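Local coordinates for protein pullulanase (Bacillus acidopullulyticus, PDB 2WAN) that hydrolyses the alpha-1,6-glucosidic linkages of pullulan and, as a starch-debranching enzyme, probably those of related branched glucans, at residues A[203-208]-A[238-243]; A[338-343]-A[354-359]; A[444-449]-A[799-804]. All blocks are in the same frame, centred on the assembly; numbering follows the deposited sequence.

Contact 1: residues A[203-208]-A[238-243]; sequences GTLPAG and EKVTFT
Leu205 meets three residues of the neighbouring strand, Glu238, Val240 and Phe242, and its side chain shows how a short branched group can touch several partners. Leu205 CB lies 4.0 Å from the carbonyl oxygen Glu238 O, still close to the backbone. Beyond CG the CD2 branch of Leu205 approaches Val240 CG2 at 4.4 Å and Phe242 CZ at 4.0 Å. The methyl arrives at the edge of the Phe242 ring and in its plane, the two side chains crossing at about a right angle, while Val240 CG1 lies over one face of the same ring, offset toward its rim. Phe242 CG itself is anti to the carbonyl carbon, beside the backbone N (chi1 -60°). The strands are antiparallel neighbours in the four-stranded sheet of the pullulanase X25 domain. Gly203 pairs with Val240 and Leu205 with Glu238 as hydrogen-bonded pairs, and Thr204 opposes Lys239 as a non-hydrogen-bonded pair between them. Of the four backbone bonds, Leu205 N to Glu238 O is nearly straight (177° at the hydrogen), and Val240 N to Gly203 O is the shortest at 2.8 Å. On the other face, Thr204 OG1 comes to 4.1 Å from Lys239 CG, and the lysine chain then runs on extended, away from Thr204. Leu205, Val240 and Phe242 are buried, and Leu231 of strand 223-233 touches both Leu205 and Phe242.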
loop_
_atom_site.group_PDB
_atom_site.type_symbol
_atom_site.label_atom_id
_atom_site.label_comp_id
_atom_site.label_asym_id
_atom_site.label_seq_id
_atom_site.Cartn_x
_atom_site.Cartn_y
_atom_site.Cartn_z
ATOM N N GLY A 203 -21.601 -15.846 31.674
ATOM C CA GLY A 203 -20.545 -15.385 32.559
ATOM C C GLY A 203 -20.923 -15.701 33.985
ATOM O O GLY A 203 -22.099 -15.902 34.287
ATOM N N THR A 204 -19.926 -15.752 34.864
ATOM C CA THR A 204 -20.171 -16.020 36.279
ATOM C C THR A 204 -20.236 -14.720 37.066
ATOM O O THR A 204 -19.342 -13.880 36.974
ATOM C CB THR A 204 -19.105 -16.970 36.882
ATOM O OG1 THR A 204 -18.913 -18.082 36.001
ATOM C CG2 THR A 204 -19.551 -17.485 38.250
ATOM N N LEU A 205 -21.314 -14.572 37.828
ATOM C CA LEU A 205 -21.571 -13.383 38.628
ATOM C C LEU A 205 -21.537 -13.709 40.117
ATOM O O LEU A 205 -22.108 -14.713 40.537
ATOM C CB LEU A 205 -22.941 -12.799 38.257
ATOM C CG LEU A 205 -23.104 -11.484 37.478
ATOM C CD1 LEU A 205 -21.843 -11.016 36.766
ATOM C CD2 LEU A 205 -24.282 -11.576 36.508
ATOM N N PRO A 206 -20.864 -12.862 40.921
ATOM C CA PRO A 206 -20.952 -13.006 42.378
ATOM C C PRO A 206 -22.367 -12.710 42.881
ATOM O O PRO A 206 -23.142 -12.036 42.189
ATOM C CB PRO A 206 -19.971 -11.947 42.899
ATOM C CG PRO A 206 -19.052 -11.666 41.749
ATOM C CD PRO A 206 -19.915 -11.801 40.533
ATOM N N ALA A 207 -22.695 -13.215 44.069
ATOM C CA ALA A 207 -23.990 -12.963 44.705
ATOM C C ALA A 207 -24.332 -11.473 44.735
ATOM O O ALA A 207 -23.440 -10.630 44.858
ATOM C CB ALA A 207 -24.002 -13.532 46.115
ATOM N N GLY A 208 -25.620 -11.156 44.613
ATOM C CA GLY A 208 -26.091 -9.775 44.741
ATOM C C GLY A 208 -27.178 -9.379 43.761
ATOM O O GLY A 208 -27.622 -10.192 42.949
ATOM N N GLU A 238 -23.523 -17.528 40.624
ATOM C CA GLU A 238 -24.153 -18.341 39.584
ATOM C C GLU A 238 -23.648 -17.947 38.197
ATOM O O GLU A 238 -23.426 -16.765 37.918
ATOM C CB GLU A 238 -25.677 -18.189 39.644
ATOM C CG GLU A 238 -26.456 -19.206 38.822
ATOM C CD GLU A 238 -27.960 -19.012 38.906
ATOM O OE1 GLU A 238 -28.666 -19.470 37.984
ATOM O OE2 GLU A 238 -28.445 -18.410 39.888
ATOM N N LYS A 239 -23.459 -18.945 37.339
ATOM C CA LYS A 239 -23.210 -18.706 35.925
ATOM C C LYS A 239 -24.547 -18.362 35.282
ATOM O O LYS A 239 -25.525 -19.106 35.422
ATOM C CB LYS A 239 -22.594 -19.944 35.266
ATOM C CG LYS A 239 -22.058 -19.705 33.859
ATOM C CD LYS A 239 -21.730 -21.023 33.164
ATOM C CE LYS A 239 -21.408 -20.811 31.695
ATOM N NZ LYS A 239 -21.195 -22.106 30.994
ATOM N N VAL A 240 -24.597 -17.221 34.603
ATOM C CA VAL A 240 -25.838 -16.741 34.008
ATOM C C VAL A 240 -25.690 -16.608 32.496
ATOM O O VAL A 240 -24.665 -16.144 31.994
ATOM C CB VAL A 240 -26.279 -15.382 34.618
ATOM C CG1 VAL A 240 -27.659 -14.972 34.102
ATOM C CG2 VAL A 240 -26.283 -15.444 36.142
ATOM N N THR A 241 -26.715 -17.035 31.772
ATOM C CA THR A 241 -26.776 -16.806 30.339
ATOM C C THR A 241 -27.759 -15.676 30.049
ATOM O O THR A 241 -28.887 -15.675 30.558
ATOM C CB THR A 241 -27.146 -18.094 29.568
ATOM O OG1 THR A 241 -26.135 -19.082 29.803
ATOM C CG2 THR A 241 -27.236 -17.835 28.066
ATOM N N PHE A 242 -27.298 -14.717 29.247
ATOM C CA PHE A 242 -28.091 -13.582 28.779
ATOM C C PHE A 242 -28.387 -13.768 27.304
ATOM O O PHE A 242 -27.505 -14.149 26.536
ATOM C CB PHE A 242 -27.337 -12.269 29.016
ATOM C CG PHE A 242 -27.022 -12.014 30.459
ATOM C CD1 PHE A 242 -27.904 -11.288 31.256
ATOM C CD2 PHE A 242 -25.851 -12.515 31.034
ATOM C CE1 PHE A 242 -27.628 -11.056 32.599
ATOM C CE2 PHE A 242 -25.562 -12.283 32.373
ATOM C CZ PHE A 242 -26.450 -11.555 33.163
ATOM N N THR A 243 -29.631 -13.502 26.914
ATOM C CA THR A 243 -30.109 -13.819 25.578
ATOM C C THR A 243 -30.781 -12.636 24.892
ATOM O O THR A 243 -31.568 -11.918 25.505
ATOM C CB THR A 243 -31.106 -15.012 25.632
ATOM O OG1 THR A 243 -30.446 -16.159 26.171
ATOM C CG2 THR A 243 -31.635 -15.350 24.258
#

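Contact 2: residues A[338-343]-A[354-359]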
loop_
_atom_site.group_PDB
_atom_site.type_symbol
_atom_site.label_atom_id
_atom_site.label_comp_id
_atom_site.label_asym_id
_atom_site.label_seq_id
_atom_site.Cartn_x
_atom_site.Cartn_y
_atom_site.Cartn_z
ATOM N N ASN A 338 -16.660 -20.732 -22.163
ATOM C CA ASN A 338 -15.706 -20.972 -23.237
ATOM C C ASN A 338 -14.572 -19.959 -23.200
ATOM O O ASN A 338 -14.805 -18.783 -22.905
ATOM C CB ASN A 338 -16.395 -20.884 -24.601
ATOM C CG ASN A 338 -15.592 -21.554 -25.697
ATOM O OD1 ASN A 338 -14.736 -22.388 -25.427
ATOM N ND2 ASN A 338 -15.866 -21.184 -26.942
ATOM N N VAL A 339 -13.359 -20.425 -23.497
ATOM C CA VAL A 339 -12.219 -19.525 -23.735
ATOM C C VAL A 339 -11.504 -19.940 -25.019
ATOM O O VAL A 339 -11.152 -21.108 -25.190
ATOM C CB VAL A 339 -11.203 -19.496 -22.556
ATOM C CG1 VAL A 339 -10.095 -18.472 -22.839
ATOM C CG2 VAL A 339 -11.879 -19.158 -21.228
ATOM N N GLN A 340 -11.320 -18.985 -25.924
ATOM C CA GLN A 340 -10.531 -19.219 -27.125
ATOM C C GLN A 340 -9.283 -18.336 -27.136
ATOM O O GLN A 340 -9.287 -17.226 -26.581
ATOM C CB GLN A 340 -11.374 -18.939 -28.361
ATOM C CG GLN A 340 -12.597 -19.844 -28.439
ATOM C CD GLN A 340 -13.167 -19.909 -29.838
ATOM O OE1 GLN A 340 -14.211 -19.326 -30.116
ATOM N NE2 GLN A 340 -12.473 -20.608 -30.728
ATOM N N LEU A 341 -8.230 -18.850 -27.767
ATOM C CA LEU A 341 -7.003 -18.091 -28.032
ATOM C C LEU A 341 -7.082 -17.455 -29.419
ATOM O O LEU A 341 -7.315 -18.160 -30.415
ATOM C CB LEU A 341 -5.782 -19.028 -27.942
ATOM C CG LEU A 341 -4.395 -18.449 -28.259
ATOM C CD1 LEU A 341 -3.973 -17.455 -27.160
ATOM C CD2 LEU A 341 -3.367 -19.569 -28.388
ATOM N N LEU A 342 -6.870 -16.136 -29.484
ATOM C CA LEU A 342 -6.814 -15.413 -30.752
ATOM C C LEU A 342 -5.363 -15.043 -31.010
ATOM O O LEU A 342 -4.744 -14.342 -30.204
ATOM C CB LEU A 342 -7.693 -14.148 -30.736
ATOM C CG LEU A 342 -9.155 -14.324 -30.283
ATOM C CD1 LEU A 342 -9.932 -13.003 -30.374
ATOM C CD2 LEU A 342 -9.823 -15.374 -31.134
ATOM N N LEU A 343 -4.823 -15.565 -32.109
ATOM C CA LEU A 343 -3.431 -15.340 -32.514
ATOM C C LEU A 343 -3.369 -14.430 -33.725
ATOM O O LEU A 343 -4.133 -14.625 -34.679
ATOM C CB LEU A 343 -2.744 -16.680 -32.853
ATOM C CG LEU A 343 -2.353 -17.567 -31.673
ATOM C CD1 LEU A 343 -1.774 -18.892 -32.174
ATOM C CD2 LEU A 343 -1.351 -16.886 -30.727
ATOM N N GLN A 354 -7.692 -18.707 -34.759
ATOM C CA GLN A 354 -8.526 -18.775 -33.588
ATOM C C GLN A 354 -8.592 -20.224 -33.106
ATOM O O GLN A 354 -8.958 -21.125 -33.874
ATOM C CB GLN A 354 -9.906 -18.229 -33.941
ATOM C CG GLN A 354 -10.944 -18.381 -32.848
ATOM C CD GLN A 354 -12.135 -17.469 -33.058
ATOM O OE1 GLN A 354 -13.185 -17.653 -32.445
ATOM N NE2 GLN A 354 -11.974 -16.468 -33.920
ATOM N N LEU A 355 -8.216 -20.461 -31.854
ATOM C CA LEU A 355 -8.142 -21.832 -31.338
ATOM C C LEU A 355 -8.914 -22.021 -30.046
ATOM O O LEU A 355 -8.858 -21.175 -29.151
ATOM C CB LEU A 355 -6.688 -22.247 -31.108
ATOM C CG LEU A 355 -5.767 -22.246 -32.326
ATOM C CD1 LEU A 355 -4.319 -22.217 -31.889
ATOM C CD2 LEU A 355 -6.052 -23.486 -33.176
ATOM N N GLU A 356 -9.627 -23.141 -29.936
ATOM C CA GLU A 356 -10.281 -23.480 -28.685
ATOM C C GLU A 356 -9.233 -23.846 -27.621
ATOM O O GLU A 356 -8.319 -24.639 -27.878
ATOM C CB GLU A 356 -11.261 -24.652 -28.878
ATOM C CG GLU A 356 -12.610 -24.268 -29.442
ATOM C CD GLU A 356 -13.460 -23.497 -28.444
ATOM O OE1 GLU A 356 -14.353 -22.760 -28.897
ATOM O OE2 GLU A 356 -13.236 -23.630 -27.220
ATOM N N MET A 357 -9.348 -23.257 -26.435
ATOM C CA MET A 357 -8.533 -23.711 -25.305
ATOM C C MET A 357 -9.265 -24.832 -24.558
ATOM O O MET A 357 -10.451 -25.075 -24.799
ATOM C CB MET A 357 -8.156 -22.546 -24.379
ATOM C CG MET A 357 -7.359 -21.466 -25.113
ATOM S SD MET A 357 -6.875 -20.043 -24.085
ATOM C CE MET A 357 -5.637 -20.795 -23.016
ATOM N N GLN A 358 -8.540 -25.504 -23.671
ATOM C CA GLN A 358 -9.036 -26.682 -22.964
ATOM C C GLN A 358 -9.234 -26.369 -21.495
ATOM O O GLN A 358 -8.325 -25.855 -20.846
ATOM C CB GLN A 358 -8.044 -27.843 -23.085
ATOM C CG GLN A 358 -7.566 -28.163 -24.493
ATOM C CD GLN A 358 -6.308 -29.032 -24.507
ATOM O OE1 GLN A 358 -6.073 -29.840 -23.595
ATOM N NE2 GLN A 358 -5.499 -28.875 -25.551
ATOM N N LYS A 359 -10.417 -26.687 -20.976
ATOM C CA LYS A 359 -10.660 -26.646 -19.531
ATOM C C LYS A 359 -9.620 -27.492 -18.798
ATOM O O LYS A 359 -9.403 -28.659 -19.138
ATOM C CB LYS A 359 -12.066 -27.153 -19.196
ATOM C CG LYS A 359 -13.089 -26.063 -19.008
ATOM C CD LYS A 359 -14.491 -26.622 -18.707
ATOM C CE LYS A 359 -15.533 -25.500 -18.615
ATOM N NZ LYS A 359 -16.937 -25.997 -18.622
#
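Val339, Leu341 and Leu343 meet Leu355 and Met357 on the apolar face of a beta hairpin, which illustrates how one pair of strands can be apolar on one side and largely polar on the other. Three backbone bonds hold the register: Leu341 and Leu355 exchange a pair, and Met357 N donates to Val339 O. On this face the packing is apolar. Met357 SD reaches Val339 CG1 at 3.8 Å, Met357 CG lies 4.1 Å from Leu341 CB, and Leu343 CD1 meets Leu355 CD1 at 4.2 Å. The other face carries mostly polar chains, Gln354 and Glu356 being exposed, with Leu342 buried among them. Here Asn338, its CG anti to the backbone N (chi1 -161°), sends ND2 to Glu356 OE1 at 2.9 Å, a bond of 166° at the hydrogen that uses the syn lone pair of the acid. Amide and carboxylate are nearly coplanar, 6° apart, and Asn338 OD1 stands 2.6 Å from Glu356 OE2. The Gln340 side chain stacks against the same carboxylate, its CG 3.4 Å from Glu356 OE1. An alanine at Asn338 would probably leave the Glu356 carboxylate without its amide donor and freer to turn. Further along this face Leu342 lies side by side with Gln354, its CD2 3.6 Å from Gln354 CG. The hairpin belongs to the carbohydrate-binding module 48: strand 377-383 pairs with the far edge of 338-344, strand 364-370 continues the sheet beyond 353-359, and Phe329 of strand 326-332 touches both Leu341 and Met357.

Contact 3: residues A[444-449]-A[799-804]; sequences SIDANS and VNQFDW
Asn448 reaches Asp803 and Trp804 with its CG between the backbone N and the carbonyl carbon (chi1 70°), while Asp446 carries its CG anti to the backbone N (chi1 -162°), which sets its carboxylate beside the Gln801 side chain. The Asn448 amide then works at both ends. Its ND2 donates to Asp803 OD1 at 2.9 Å, with the acceptor close to the amide plane but the carboxylate met on its anti side and out of its own plane. Its OD1 accepts from Trp804 N at 3.1 Å and lies at the edge of the indole, near the ring plane. Asp803 OD1 is shared with Ser805 OG, at the start of helix 805-809, and the Asp803 side chain caps a backbone N where the chain turns into that helix. Within its own loop, Asp446 OD1 takes the N-H of Asn448 at 3.0 Å, an Asx turn laid over a type I turn from Asp446 to Ser449. Asp446 OD2 lies 3.1 Å from Gln801 CD. It is also 3.9 Å from Asp803 OD1, a proximity of like charges that the Asn448 amide donor probably eases. A water bridges the backbones, accepting from Asp446 N and donating to Phe802 O. Carbon-to-carbon contacts complete the interface, with Ser449 CB 3.5 Å from Trp804 CD1 and Ile445 CG2 3.5 Å from Gln801 CB. Trp804 NE1 bonds to Phe443 O, and the Phe802 backbone bonds to Asp442, both in helix 440-444. The contact therefore joins the loop that follows barrel strand 435-438 and helix 440-444 to the link between helices 797-800 and 805-809, beyond barrel strand 773-777.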
loop_
_atom_site.group_PDB
_atom_site.type_symbol
_atom_site.label_atom_id
_atom_site.label_comp_id
_atom_site.label_asym_id
_atom_site.label_seq_id
_atom_site.Cartn_x
_atom_site.Cartn_y
_atom_site.Cartn_z
ATOM N N SER A 444 15.133 13.975 -16.779
ATOM C CA SER A 444 16.003 14.364 -17.897
ATOM C C SER A 444 15.331 15.183 -19.015
ATOM O O SER A 444 15.987 15.563 -19.978
ATOM C CB SER A 444 16.602 13.083 -18.508
ATOM O OG SER A 444 15.557 12.281 -19.053
ATOM N N ILE A 445 14.041 15.468 -18.891
ATOM C CA ILE A 445 13.302 16.101 -20.003
ATOM C C ILE A 445 13.738 17.545 -20.317
ATOM O O ILE A 445 13.614 17.995 -21.465
ATOM C CB ILE A 445 11.775 16.056 -19.757
ATOM C CG1 ILE A 445 10.968 16.411 -21.024
ATOM C CG2 ILE A 445 11.366 17.001 -18.593
ATOM C CD1 ILE A 445 11.165 15.457 -22.203
ATOM N N ASP A 446 14.229 18.268 -19.310
ATOM C CA ASP A 446 14.574 19.700 -19.502
ATOM C C ASP A 446 15.649 19.839 -20.577
ATOM O O ASP A 446 16.601 19.072 -20.610
ATOM C CB ASP A 446 15.053 20.307 -18.180
ATOM C CG ASP A 446 15.004 21.847 -18.164
ATOM O OD1 ASP A 446 15.472 22.510 -19.119
ATOM O OD2 ASP A 446 14.520 22.396 -17.141
ATOM N N ALA A 447 15.494 20.824 -21.462
ATOM C CA ALA A 447 16.523 21.120 -22.458
ATOM C C ALA A 447 17.907 21.344 -21.847
ATOM O O ALA A 447 18.932 21.173 -22.531
ATOM C CB ALA A 447 16.128 22.350 -23.269
ATOM N N ASN A 448 17.939 21.732 -20.568
ATOM C CA ASN A 448 19.203 21.999 -19.883
ATOM C C ASN A 448 19.828 20.777 -19.167
ATOM O O ASN A 448 20.823 20.920 -18.473
ATOM C CB ASN A 448 19.067 23.211 -18.925
ATOM C CG ASN A 448 18.200 22.935 -17.687
ATOM O OD1 ASN A 448 18.006 21.792 -17.263
ATOM N ND2 ASN A 448 17.728 24.022 -17.058
ATOM N N SER A 449 19.249 19.592 -19.361
ATOM C CA SER A 449 19.611 18.418 -18.533
ATOM C C SER A 449 20.944 17.787 -18.925
ATOM O O SER A 449 21.528 17.045 -18.136
ATOM C CB SER A 449 18.504 17.345 -18.568
ATOM O OG SER A 449 18.617 16.575 -19.760
ATOM N N VAL A 799 6.217 22.437 -14.769
ATOM C CA VAL A 799 5.929 22.243 -13.336
ATOM C C VAL A 799 6.870 21.191 -12.716
ATOM O O VAL A 799 7.549 21.460 -11.719
ATOM C CB VAL A 799 4.443 21.864 -13.110
ATOM C CG1 VAL A 799 4.160 21.517 -11.661
ATOM C CG2 VAL A 799 3.512 23.039 -13.582
ATOM N N ASN A 800 6.932 20.015 -13.337
ATOM C CA ASN A 800 7.583 18.837 -12.732
ATOM C C ASN A 800 9.045 18.553 -13.049
ATOM O O ASN A 800 9.690 17.773 -12.335
ATOM C CB ASN A 800 6.782 17.576 -13.106
ATOM C CG ASN A 800 5.478 17.478 -12.362
ATOM O OD1 ASN A 800 5.464 17.345 -11.141
ATOM N ND2 ASN A 800 4.367 17.523 -13.095
ATOM N N GLN A 801 9.589 19.128 -14.114
ATOM C CA GLN A 801 10.915 18.675 -14.554
ATOM C C GLN A 801 12.015 18.974 -13.544
ATOM O O GLN A 801 11.876 19.888 -12.691
ATOM C CB GLN A 801 11.283 19.301 -15.897
ATOM C CG GLN A 801 11.690 20.796 -15.801
ATOM C CD GLN A 801 11.519 21.520 -17.127
ATOM O OE1 GLN A 801 11.596 20.896 -18.184
ATOM N NE2 GLN A 801 11.303 22.847 -17.075
ATOM N N PHE A 802 13.097 18.198 -13.624
ATOM C CA PHE A 802 14.358 18.607 -13.005
ATOM C C PHE A 802 14.928 19.748 -13.862
ATOM O O PHE A 802 15.368 19.535 -15.001
ATOM C CB PHE A 802 15.342 17.429 -12.932
ATOM C CG PHE A 802 15.086 16.473 -11.790
ATOM C CD1 PHE A 802 13.787 16.142 -11.389
ATOM C CD2 PHE A 802 16.164 15.879 -11.141
ATOM C CE1 PHE A 802 13.568 15.237 -10.320
ATOM C CE2 PHE A 802 15.957 14.972 -10.093
ATOM C CZ PHE A 802 14.669 14.654 -9.684
ATOM N N ASP A 803 14.875 20.973 -13.321
ATOM C CA ASP A 803 15.460 22.132 -13.954
ATOM C C ASP A 803 16.877 22.182 -13.395
ATOM O O ASP A 803 17.092 22.600 -12.243
ATOM C CB ASP A 803 14.649 23.394 -13.589
ATOM C CG ASP A 803 15.370 24.687 -13.960
ATOM O OD1 ASP A 803 16.455 24.630 -14.560
ATOM O OD2 ASP A 803 14.843 25.776 -13.647
ATOM N N TRP A 804 17.838 21.706 -14.192
ATOM C CA TRP A 804 19.197 21.505 -13.695
ATOM C C TRP A 804 19.974 22.803 -13.476
ATOM O O TRP A 804 20.995 22.791 -12.807
ATOM C CB TRP A 804 19.967 20.535 -14.607
ATOM C CG TRP A 804 19.413 19.120 -14.552
ATOM C CD1 TRP A 804 18.404 18.595 -15.319
ATOM C CD2 TRP A 804 19.815 18.067 -13.653
ATOM N NE1 TRP A 804 18.189 17.274 -14.982
ATOM C CE2 TRP A 804 19.036 16.927 -13.966
ATOM C CE3 TRP A 804 20.762 17.981 -12.617
ATOM C CZ2 TRP A 804 19.169 15.703 -13.278
ATOM C CZ3 TRP A 804 20.901 16.754 -11.928
ATOM C CH2 TRP A 804 20.111 15.634 -12.273
HETATM O O HOH W 1 15.154 17.377 -16.616
#

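In the fold
From the N terminus, the modelled chain first meets contact 1, which joins strands 198-205 and 238-245 of the X25 domain across 29 residues that include two further strands. Contact 2 closes a much shorter loop, ten residues within one hairpin of the carbohydrate-binding module 48. Contact 3 spans 349 residues and brings together the regions after the first and last strands of the parallel catalytic barrel, which are themselves neighbours in it. The three lie in series, so none encloses or crosses another. Their centres are far apart, about 65 Å from contact 1 to contact 2 and about 48 Å from contact 2 to contact 3: each joins parts of its own region of the fold.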